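Local coordinates for quinoline 2-oxidoreductase small subunit (Pseudomonas putida, PDB 1T3Q), which probably relays electrons through its two [2Fe-2S] clusters, between the molybdenum centre and FAD, as the small subunit of an enzyme that hydroxylates quinoline at carbon 2, at residues Gly43-Cys48 / Cys107-Ala112. Residues are numbered along the deposited sequence; the frame is centred on the assembly and turned at random.
Sequences GTKIGC and CGFCTA. With FES (Fe2/s2 (inorganic) cluster), chain G; FES (Fe2/s2 (inorganic) cluster), chain H.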
loop_
_atom_site.group_PDB
_atom_site.type_symbol
_atom_site.label_atom_id
_atom_site.label_comp_id
_atom_site.label_asym_id
_atom_site.label_seq_id
_atom_site.Cartn_x
_atom_site.Cartn_y
_atom_site.Cartn_z
ATOM N N GLY A 43 11.195 -11.560 -8.464
ATOM C CA GLY A 43 11.971 -12.533 -7.715
ATOM C C GLY A 43 13.444 -12.488 -8.086
ATOM O O GLY A 43 14.315 -12.746 -7.255
ATOM N N THR A 44 13.726 -12.170 -9.345
ATOM C CA THR A 44 15.103 -12.069 -9.828
ATOM C C THR A 44 15.660 -10.754 -9.278
ATOM O O THR A 44 15.080 -9.691 -9.503
ATOM C CB THR A 44 15.141 -12.062 -11.382
ATOM O OG1 THR A 44 14.599 -13.301 -11.872
ATOM C CG2 THR A 44 16.569 -11.912 -11.889
ATOM N N LYS A 45 16.772 -10.835 -8.554
ATOM C CA LYS A 45 17.375 -9.655 -7.935
ATOM C C LYS A 45 18.639 -9.172 -8.627
ATOM O O LYS A 45 19.342 -9.941 -9.282
ATOM C CB LYS A 45 17.706 -9.939 -6.459
ATOM C CG LYS A 45 16.561 -10.506 -5.618
ATOM C CD LYS A 45 15.310 -9.635 -5.636
ATOM C CE LYS A 45 14.255 -10.185 -4.690
ATOM N NZ LYS A 45 12.927 -9.538 -4.871
ATOM N N ILE A 46 18.933 -7.887 -8.444
ATOM C CA ILE A 46 20.106 -7.264 -9.036
ATOM C C ILE A 46 21.024 -6.725 -7.942
ATOM O O ILE A 46 20.616 -5.874 -7.150
ATOM C CB ILE A 46 19.695 -6.090 -9.949
ATOM C CG1 ILE A 46 18.769 -6.596 -11.057
ATOM C CG2 ILE A 46 20.930 -5.437 -10.538
ATOM C CD1 ILE A 46 18.188 -5.490 -11.915
ATOM N N GLY A 47 22.257 -7.217 -7.902
ATOM C CA GLY A 47 23.193 -6.760 -6.892
ATOM C C GLY A 47 24.467 -6.110 -7.410
ATOM O O GLY A 47 25.217 -5.523 -6.624
ATOM N N CYS A 48 24.732 -6.206 -8.712
ATOM C CA CYS A 48 25.951 -5.615 -9.267
ATOM C C CYS A 48 25.873 -5.228 -10.742
ATOM O O CYS A 48 26.539 -4.285 -11.165
ATOM C CB CYS A 48 27.140 -6.565 -9.079
ATOM S SG CYS A 48 27.144 -8.004 -10.210
ATOM N N CYS A 107 18.823 -12.401 4.855
ATOM C CA CYS A 107 18.128 -11.271 4.249
ATOM C C CYS A 107 17.364 -11.803 3.030
ATOM O O CYS A 107 16.360 -11.235 2.616
ATOM C CB CYS A 107 19.148 -10.206 3.850
ATOM S SG CYS A 107 20.015 -10.463 2.300
ATOM N N GLY A 108 17.867 -12.907 2.480
ATOM C CA GLY A 108 17.222 -13.542 1.335
ATOM C C GLY A 108 17.450 -12.965 -0.055
ATOM O O GLY A 108 16.875 -13.444 -1.045
ATOM N N PHE A 109 18.308 -11.957 -0.154
ATOM C CA PHE A 109 18.550 -11.320 -1.443
ATOM C C PHE A 109 19.283 -12.191 -2.465
ATOM O O PHE A 109 19.036 -12.087 -3.665
ATOM C CB PHE A 109 19.319 -10.017 -1.238
ATOM C CG PHE A 109 19.065 -9.001 -2.309
ATOM C CD1 PHE A 109 17.814 -8.410 -2.428
ATOM C CD2 PHE A 109 20.067 -8.639 -3.200
ATOM C CE1 PHE A 109 17.559 -7.457 -3.428
ATOM C CE2 PHE A 109 19.822 -7.688 -4.203
ATOM C CZ PHE A 109 18.564 -7.100 -4.311
ATOM N N CYS A 110 20.166 -13.059 -1.989
ATOM C CA CYS A 110 20.946 -13.933 -2.868
ATOM C C CYS A 110 20.233 -15.247 -3.157
ATOM O O CYS A 110 20.665 -16.016 -4.011
ATOM C CB CYS A 110 22.265 -14.285 -2.201
ATOM S SG CYS A 110 22.032 -15.418 -0.778
ATOM N N THR A 111 19.143 -15.489 -2.444
ATOM C CA THR A 111 18.429 -16.754 -2.547
ATOM C C THR A 111 17.945 -17.190 -3.927
ATOM O O THR A 111 18.159 -18.338 -4.310
ATOM C CB THR A 111 17.282 -16.773 -1.524
ATOM O OG1 THR A 111 17.813 -16.395 -0.244
ATOM C CG2 THR A 111 16.691 -18.169 -1.394
ATOM N N ALA A 112 17.306 -16.300 -4.676
ATOM C CA ALA A 112 16.845 -16.668 -6.017
ATOM C C ALA A 112 18.016 -17.200 -6.860
ATOM O O ALA A 112 17.912 -18.254 -7.503
ATOM C CB ALA A 112 16.194 -15.469 -6.697
HETATM FE FE1 FES G . 21.580 -12.138 2.587
HETATM FE FE2 FES G . 22.546 -14.239 1.177
HETATM S S1 FES G . 20.910 -14.345 2.625
HETATM S S2 FES G . 23.062 -12.089 0.969
HETATM FE FE1 FES H . 25.185 -9.405 -10.053
HETATM FE FE2 FES H . 23.825 -10.087 -12.310
HETATM S S1 FES H . 25.586 -11.074 -11.597
HETATM S S2 FES H . 23.283 -8.484 -10.761
#
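Phe109 reaches from one iron-sulfur domain to Lys45 of the other, where the plant-type ferredoxin fold meets the helical [2Fe-2S] domain characteristic of molybdenum hydroxylases. Lys45 CB sits over one face of the phenyl ring, offset toward its rim, in a CH-pi contact 3.8 Å from the centroid of the Phe109 ring. With CG of Lys45 anti to its own carbonyl carbon (chi1 -52°) and the chain bent at chi2, CG stays over that face, 3.5 Å from Phe109 O, and CD continues on the same side, out past Phe109 CE1. At the ring edge, in plane, Ile46 O stands 3.6 Å from Phe109 CE2. Ala112 CB abuts Gly43 O at 3.4 Å. The pair exemplifies cluster-bearing segments that meet through van der Waals and CH-pi contact, without a hydrogen bond between them. The large subunit packs against the same residues: its Tyr33 meets the Phe109 ring edge-to-face, while its Asp36 forms a salt bridge with Lys45 NZ, which is also hydrogen-bonded to Thr42 O of its own chain. An alanine in place of Phe109 would probably open a gap under the Lys45 methylenes and leave Tyr33 of the large subunit without its ring partner. Cys48 shares an iron of one cluster with Cys53; in the other, Cys107 pairs with Cys144 and Cys110 with Cys142. Phe109 N donates to Cys107 SG at 3.3 Å, nearly straight at 168°, while the same sulfur binds iron FE1 at 2.3 Å.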